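Local coordinates for mitogen activated protein kinase, putative (Leishmania donovani, PDB 4QNY), which probably transfers the gamma-phosphate of ATP to serine or threonine residues of target proteins, as a mitogen-activated protein kinase, at residues D20-E25 against V49-V54; E57-V62 against D99-V104. One frame throughout, in Å; residues are numbered along the deposited sequence.

Contact 1 of 2, residues D20-E25 against V49-V54; sequences DRYLLE and VAMKRV. With ANP (phosphoaminophosphonic acid-adenylate ester), chain D.
A single thioether sulfur makes most of this contact: Met51 SD reaches both Tyr22 and Leu24, joining the first and third strands of the five-stranded antiparallel sheet in the kinase N-lobe. Met51 SD lies 3.6 Å from Tyr22 CB and 4.4 Å from the centroid of the Tyr22 ring, 35° off the ring normal, an oblique Met-aromatic contact. Met51 holds CG beside its backbone N and anti to its carbonyl carbon, runs straight through chi2, then bends at chi3 (62°), which turns CE aside and leaves SD facing strand 22-25. Leu24 meets it with one branch, CD2, 3.9 Å from Met51 SD, the two side chains crossing at about a right angle. Farther out on the ring, Tyr22 CE1 touches Val49 CG1 at 4.2 Å. The two strand segments run nearly perpendicular, at 85°, with axes 9.2 Å apart, so side chains bridge the gap while strand 34-41 lies between them in the sheet. Helix 8-16 packs on the same cluster through Leu11 and Val15, and the Tyr22 hydroxyl is hydrogen-bonded to Asn88. Alternate residues of 49-54 serve the nucleotide pocket instead. Ala50 CB packs against the adenine, 3.3 Å from ANP N6. Lys52, extended to its end, corresponds to the conserved kinase beta3 lysine and forms a salt bridge with Glu71, the pairing expected between this strand and helix C in an active-like arrangement. Lys52 NZ hydrogen-bonds ANP O2A at 2.8 Å and ANP O2G at 2.9 Å.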
loop_
_atom_site.group_PDB
_atom_site.type_symbol
_atom_site.label_atom_id
_atom_site.label_comp_id
_atom_site.label_asym_id
_atom_site.label_seq_id
_atom_site.Cartn_x
_atom_site.Cartn_y
_atom_site.Cartn_z
ATOM N N ASP A 20 2.907 -21.687 -21.315
ATOM C CA ASP A 20 3.393 -21.165 -22.587
ATOM C C ASP A 20 2.623 -19.923 -23.037
ATOM O O ASP A 20 2.990 -19.280 -24.021
ATOM C CB ASP A 20 3.309 -22.249 -23.664
ATOM C CG ASP A 20 4.552 -22.311 -24.530
ATOM O OD1 ASP A 20 5.634 -21.914 -24.047
ATOM O OD2 ASP A 20 4.449 -22.761 -25.690
ATOM N N ARG A 21 1.562 -19.592 -22.306
ATOM C CA ARG A 21 0.686 -18.473 -22.645
ATOM C C ARG A 21 1.399 -17.126 -22.732
ATOM O O ARG A 21 1.188 -16.363 -23.673
ATOM C CB ARG A 21 -0.447 -18.368 -21.617
ATOM C CG ARG A 21 -1.603 -19.322 -21.859
ATOM C CD ARG A 21 -2.559 -19.381 -20.672
ATOM N NE ARG A 21 -3.220 -18.104 -20.406
ATOM C CZ ARG A 21 -4.399 -17.988 -19.802
ATOM N NH1 ARG A 21 -5.054 -19.072 -19.408
ATOM N NH2 ARG A 21 -4.927 -16.790 -19.596
ATOM N N TYR A 22 2.251 -16.846 -21.751
ATOM C CA TYR A 22 2.740 -15.490 -21.534
ATOM C C TYR A 22 4.034 -15.153 -22.271
ATOM O O TYR A 22 5.047 -15.841 -22.130
ATOM C CB TYR A 22 2.919 -15.255 -20.033
ATOM C CG TYR A 22 1.658 -15.539 -19.247
ATOM C CD1 TYR A 22 0.616 -14.623 -19.219
ATOM C CD2 TYR A 22 1.501 -16.731 -18.550
ATOM C CE1 TYR A 22 -0.544 -14.878 -18.511
ATOM C CE2 TYR A 22 0.344 -16.995 -17.839
ATOM C CZ TYR A 22 -0.675 -16.066 -17.823
ATOM O OH TYR A 22 -1.828 -16.323 -17.118
ATOM N N LEU A 23 3.979 -14.081 -23.058
ATOM C CA LEU A 23 5.144 -13.545 -23.756
ATOM C C LEU A 23 5.650 -12.316 -23.011
ATOM O O LEU A 23 4.923 -11.336 -22.846
ATOM C CB LEU A 23 4.794 -13.207 -25.214
ATOM C CG LEU A 23 5.832 -12.711 -26.239
ATOM C CD1 LEU A 23 5.210 -12.711 -27.626
ATOM C CD2 LEU A 23 6.392 -11.320 -25.945
ATOM N N LEU A 24 6.904 -12.362 -22.571
ATOM C CA LEU A 24 7.483 -11.265 -21.807
ATOM C C LEU A 24 7.967 -10.136 -22.709
ATOM O O LEU A 24 8.524 -10.379 -23.777
ATOM C CB LEU A 24 8.639 -11.769 -20.946
ATOM C CG LEU A 24 8.302 -12.912 -19.991
ATOM C CD1 LEU A 24 9.467 -13.165 -19.062
ATOM C CD2 LEU A 24 7.042 -12.607 -19.200
ATOM N N GLU A 25 7.762 -8.900 -22.263
ATOM C CA GLU A 25 8.169 -7.735 -23.039
ATOM C C GLU A 25 9.212 -6.893 -22.308
ATOM O O GLU A 25 10.279 -6.612 -22.855
ATOM C CB GLU A 25 6.950 -6.876 -23.387
ATOM C CG GLU A 25 6.020 -7.517 -24.406
ATOM C CD GLU A 25 4.906 -6.590 -24.852
ATOM O OE1 GLU A 25 4.587 -5.639 -24.107
ATOM O OE2 GLU A 25 4.354 -6.810 -25.951
ATOM N N VAL A 49 -0.594 -7.886 -19.597
ATOM C CA VAL A 49 -0.802 -8.438 -18.265
ATOM C C VAL A 49 0.474 -8.301 -17.435
ATOM O O VAL A 49 1.581 -8.342 -17.974
ATOM C CB VAL A 49 -1.257 -9.921 -18.350
ATOM C CG1 VAL A 49 -0.341 -10.841 -17.550
ATOM C CG2 VAL A 49 -2.705 -10.062 -17.903
ATOM N N ALA A 50 0.317 -8.107 -16.128
ATOM C CA ALA A 50 1.462 -7.971 -15.233
ATOM C C ALA A 50 1.796 -9.294 -14.551
ATOM O O ALA A 50 0.906 -10.018 -14.105
ATOM C CB ALA A 50 1.195 -6.895 -14.194
ATOM N N MET A 51 3.086 -9.601 -14.472
ATOM C CA MET A 51 3.545 -10.828 -13.837
ATOM C C MET A 51 4.537 -10.532 -12.718
ATOM O O MET A 51 5.570 -9.901 -12.940
ATOM C CB MET A 51 4.178 -11.764 -14.868
ATOM C CG MET A 51 3.211 -12.250 -15.935
ATOM S SD MET A 51 3.924 -13.532 -16.981
ATOM C CE MET A 51 4.239 -14.817 -15.774
ATOM N N LYS A 52 4.212 -10.997 -11.517
ATOM C CA LYS A 52 5.030 -10.741 -10.339
ATOM C C LYS A 52 5.763 -12.005 -9.895
ATOM O O LYS A 52 5.148 -12.944 -9.391
ATOM C CB LYS A 52 4.157 -10.203 -9.203
ATOM C CG LYS A 52 4.914 -9.792 -7.953
ATOM C CD LYS A 52 3.962 -9.202 -6.925
ATOM C CE LYS A 52 4.698 -8.726 -5.687
ATOM N NZ LYS A 52 3.770 -8.103 -4.703
ATOM N N ARG A 53 7.079 -12.023 -10.086
ATOM C CA ARG A 53 7.884 -13.183 -9.721
ATOM C C ARG A 53 8.218 -13.181 -8.235
ATOM O O ARG A 53 8.553 -12.144 -7.664
ATOM C CB ARG A 53 9.176 -13.229 -10.544
ATOM C CG ARG A 53 9.972 -14.521 -10.382
ATOM C CD ARG A 53 11.292 -14.473 -11.141
ATOM N NE ARG A 53 11.973 -15.766 -11.151
ATOM C CZ ARG A 53 12.878 -16.145 -10.254
ATOM N NH1 ARG A 53 13.219 -15.330 -9.265
ATOM N NH2 ARG A 53 13.445 -17.341 -10.346
ATOM N N VAL A 54 8.118 -14.350 -7.615
ATOM C CA VAL A 54 8.522 -14.529 -6.227
ATOM C C VAL A 54 9.759 -15.421 -6.178
ATOM O O VAL A 54 9.710 -16.574 -6.604
ATOM C CB VAL A 54 7.395 -15.151 -5.387
ATOM C CG1 VAL A 54 7.852 -15.358 -3.956
ATOM C CG2 VAL A 54 6.151 -14.274 -5.434
HETATM P PG ANP D . 5.958 -7.379 -1.999
HETATM O O1G ANP D . 6.631 -8.114 -3.115
HETATM O O2G ANP D . 4.478 -7.904 -1.856
HETATM O O3G ANP D . 6.730 -7.664 -0.647
HETATM P PB ANP D . 6.604 -5.256 -3.763
HETATM O O1B ANP D . 7.937 -5.902 -3.951
HETATM O O2B ANP D . 6.796 -3.711 -3.771
HETATM N N3B ANP D . 5.934 -5.706 -2.287
HETATM P PA ANP D . 4.596 -4.699 -5.590
HETATM O O1A ANP D . 4.420 -3.459 -4.800
HETATM O O2A ANP D . 3.301 -5.501 -5.743
HETATM O O3A ANP D . 5.656 -5.693 -4.925
HETATM O "O5'" ANP D . 5.183 -4.297 -7.005
HETATM C "C5'" ANP D . 6.324 -3.424 -7.140
HETATM C "C4'" ANP D . 6.058 -2.434 -8.247
HETATM O "O4'" ANP D . 5.646 -3.131 -9.440
HETATM C "C3'" ANP D . 4.939 -1.436 -7.982
HETATM O "O3'" ANP D . 5.411 -0.328 -7.225
HETATM C "C2'" ANP D . 4.527 -1.029 -9.398
HETATM O "O2'" ANP D . 5.359 0.006 -9.910
HETATM C "C1'" ANP D . 4.745 -2.330 -10.183
HETATM N N9 ANP D . 3.522 -3.093 -10.404
HETATM C C8 ANP D . 2.973 -4.031 -9.574
HETATM N N7 ANP D . 1.857 -4.564 -10.022
HETATM C C5 ANP D . 1.665 -3.921 -11.235
HETATM C C6 ANP D . 0.653 -4.035 -12.214
HETATM N N6 ANP D . -0.388 -4.865 -12.115
HETATM N N1 ANP D . 0.755 -3.252 -13.312
HETATM C C2 ANP D . 1.793 -2.418 -13.416
HETATM N N3 ANP D . 2.803 -2.227 -12.561
HETATM C C4 ANP D . 2.676 -3.014 -11.488
#

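Contact 2 of 2, residues E57-V62 against D99-V104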
loop_
_atom_site.group_PDB
_atom_site.type_symbol
_atom_site.label_atom_id
_atom_site.label_comp_id
_atom_site.label_asym_id
_atom_site.label_seq_id
_atom_site.Cartn_x
_atom_site.Cartn_y
_atom_site.Cartn_z
ATOM N N GLU A 57 14.219 -16.537 -1.924
ATOM C CA GLU A 57 14.470 -16.007 -0.589
ATOM C C GLU A 57 13.193 -15.949 0.246
ATOM O O GLU A 57 13.246 -15.901 1.475
ATOM C CB GLU A 57 15.110 -14.619 -0.682
ATOM C CG GLU A 57 15.984 -14.413 -1.918
ATOM C CD GLU A 57 17.153 -15.385 -2.009
ATOM O OE1 GLU A 57 17.536 -15.979 -0.979
ATOM O OE2 GLU A 57 17.691 -15.553 -3.124
ATOM N N ILE A 58 12.048 -15.958 -0.429
ATOM C CA ILE A 58 10.757 -15.983 0.248
ATOM C C ILE A 58 10.536 -17.337 0.924
ATOM O O ILE A 58 9.989 -17.413 2.027
ATOM C CB ILE A 58 9.604 -15.676 -0.740
ATOM C CG1 ILE A 58 9.441 -14.165 -0.911
ATOM C CG2 ILE A 58 8.289 -16.277 -0.265
ATOM C CD1 ILE A 58 9.018 -13.449 0.356
ATOM N N PHE A 59 10.993 -18.401 0.271
ATOM C CA PHE A 59 10.787 -19.756 0.776
ATOM C C PHE A 59 11.935 -20.244 1.656
ATOM O O PHE A 59 12.069 -21.442 1.903
ATOM C CB PHE A 59 10.576 -20.720 -0.390
ATOM C CG PHE A 59 9.369 -20.400 -1.216
ATOM C CD1 PHE A 59 8.106 -20.770 -0.788
ATOM C CD2 PHE A 59 9.494 -19.712 -2.412
ATOM C CE1 PHE A 59 6.990 -20.470 -1.543
ATOM C CE2 PHE A 59 8.382 -19.409 -3.170
ATOM C CZ PHE A 59 7.129 -19.784 -2.732
ATOM N N GLU A 60 12.760 -19.313 2.126
ATOM C CA GLU A 60 13.822 -19.644 3.068
ATOM C C GLU A 60 13.344 -19.398 4.495
ATOM O O GLU A 60 13.798 -20.049 5.437
ATOM C CB GLU A 60 15.082 -18.827 2.779
ATOM N N GLU A 61 12.423 -18.451 4.641
ATOM C CA GLU A 61 11.837 -18.132 5.937
ATOM C C GLU A 61 10.340 -18.423 5.934
ATOM O O GLU A 61 9.649 -18.149 4.952
ATOM C CB GLU A 61 12.090 -16.667 6.297
ATOM N N VAL A 62 9.847 -18.982 7.033
ATOM C CA VAL A 62 8.435 -19.331 7.147
ATOM C C VAL A 62 7.564 -18.077 7.194
ATOM O O VAL A 62 6.472 -18.046 6.627
ATOM C CB VAL A 62 8.167 -20.187 8.399
ATOM C CG1 VAL A 62 6.738 -20.705 8.394
ATOM C CG2 VAL A 62 9.151 -21.343 8.466
ATOM N N ASP A 99 10.972 -23.476 -6.079
ATOM C CA ASP A 99 11.778 -22.493 -5.370
ATOM C C ASP A 99 11.424 -21.095 -5.864
ATOM O O ASP A 99 12.118 -20.123 -5.573
ATOM C CB ASP A 99 13.271 -22.775 -5.556
ATOM C CG ASP A 99 13.711 -22.680 -7.005
ATOM O OD1 ASP A 99 14.928 -22.557 -7.249
ATOM O OD2 ASP A 99 12.840 -22.729 -7.900
ATOM N N HIS A 100 10.329 -21.018 -6.615
ATOM C CA HIS A 100 9.849 -19.766 -7.191
ATOM C C HIS A 100 8.451 -19.962 -7.763
ATOM O O HIS A 100 8.037 -21.090 -8.022
ATOM C CB HIS A 100 10.789 -19.275 -8.292
ATOM C CG HIS A 100 10.631 -20.014 -9.583
ATOM N ND1 HIS A 100 11.178 -21.260 -9.801
ATOM C CD2 HIS A 100 9.974 -19.688 -10.722
ATOM C CE1 HIS A 100 10.872 -21.667 -11.020
ATOM N NE2 HIS A 100 10.140 -20.732 -11.598
ATOM N N PHE A 101 7.730 -18.863 -7.969
ATOM C CA PHE A 101 6.442 -18.912 -8.655
ATOM C C PHE A 101 6.011 -17.515 -9.093
ATOM O O PHE A 101 6.562 -16.514 -8.633
ATOM C CB PHE A 101 5.370 -19.558 -7.768
ATOM C CG PHE A 101 4.821 -18.652 -6.706
ATOM C CD1 PHE A 101 5.494 -18.477 -5.509
ATOM C CD2 PHE A 101 3.615 -17.997 -6.893
ATOM C CE1 PHE A 101 4.985 -17.653 -4.527
ATOM C CE2 PHE A 101 3.102 -17.171 -5.917
ATOM C CZ PHE A 101 3.788 -16.999 -4.731
ATOM N N TYR A 102 5.029 -17.455 -9.987
ATOM C CA TYR A 102 4.605 -16.189 -10.579
ATOM C C TYR A 102 3.181 -15.792 -10.203
ATOM O O TYR A 102 2.272 -16.622 -10.183
ATOM C CB TYR A 102 4.725 -16.253 -12.103
ATOM C CG TYR A 102 6.137 -16.090 -12.615
ATOM C CD1 TYR A 102 6.617 -14.844 -12.995
ATOM C CD2 TYR A 102 6.992 -17.180 -12.713
ATOM C CE1 TYR A 102 7.907 -14.689 -13.463
ATOM C CE2 TYR A 102 8.284 -17.034 -13.181
ATOM C CZ TYR A 102 8.736 -15.786 -13.554
ATOM O OH TYR A 102 10.020 -15.631 -14.018
ATOM N N ILE A 103 3.003 -14.509 -9.912
ATOM C CA ILE A 103 1.684 -13.939 -9.673
ATOM C C ILE A 103 1.256 -13.127 -10.888
ATOM O O ILE A 103 1.937 -12.177 -11.276
ATOM C CB ILE A 103 1.668 -13.041 -8.423
ATOM C CG1 ILE A 103 2.095 -13.837 -7.188
ATOM C CG2 ILE A 103 0.290 -12.430 -8.223
ATOM C CD1 ILE A 103 2.358 -12.977 -5.974
ATOM N N VAL A 104 0.133 -13.504 -11.488
ATOM C CA VAL A 104 -0.342 -12.844 -12.698
ATOM C C VAL A 104 -1.518 -11.916 -12.407
ATOM O O VAL A 104 -2.581 -12.361 -11.975
ATOM C CB VAL A 104 -0.758 -13.871 -13.765
ATOM C CG1 VAL A 104 -1.318 -13.169 -14.988
ATOM C CG2 VAL A 104 0.428 -14.746 -14.143
#
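With CG beside its backbone N and anti to its carbonyl carbon (chi1 -61°), Phe59 extends its ring toward Phe101, whose own CG sits between N and carbonyl carbon (chi1 78°) and swings that ring to meet it. The two phenyls touch rim to rim: Phe59 CZ lies 3.5 Å from Phe101 CD1, and neither ring covers the face of the other. Their centroids are 5.9 Å apart and the planes are inclined at 64°. Phe59 CE2 also comes within 3.8 Å of Phe101 CD1, so the CE2-CZ edge of Phe59 meets the CD1-CE1 edge of Phe101. The near side of Phe59 runs along the backbone leading into strand 101-104, with CD2 4.1 Å from Asp99 O. Ile58 CG2, from the preceding residue, lies over the centre of one face of the Phe59 ring, 4.1 Å above its plane. Asp99 and His100 point their side chains away from 57-62 and pair with each other: His100 ND1 donates to Asp99 OD2 over 2.9 Å in a nearly straight bond. The acceptor lies in the imidazole plane, while the donor approaches the carboxylate on its syn side but tilted out of plane, an arrangement that would restrain rotation of the imidazole. This contact joins the connection before helix 62-77, the kinase helix C, to the start of strand 101-106, which runs between strands 47-54 and 86-90 in the N-lobe sheet. Phe98 adds an edge-to-face ring to Phe59, Ile68 and Ile72 of helix 62-77 pack on Phe101, and Ile344 of the C-terminal helix 337-349 touches both phenyl rings.

Overall arrangement
From the N terminus, the chain passes helix 8-16 and enters strand 22-31; contact 1 closes the loop through strand 34-41 when strand 47-54 returns. Contact 2 opens only after that, in the connection following strand 47-54, and closes a longer loop through helix 62-77 and strand 86-90 when the chain reaches strand 101-106. The loops are therefore in series, neither nesting nor crossing. In space they join, because strands 47-54 and 101-106 are neighbours in the same sheet, probably hydrogen-bonded at Lys52 N to Ile103 O and Val54 N to Phe101 O. Together they tie the N-lobe sheet and helix 62-77 to helix 8-16 and to C-terminal helix 337-349, which packs against the lobe.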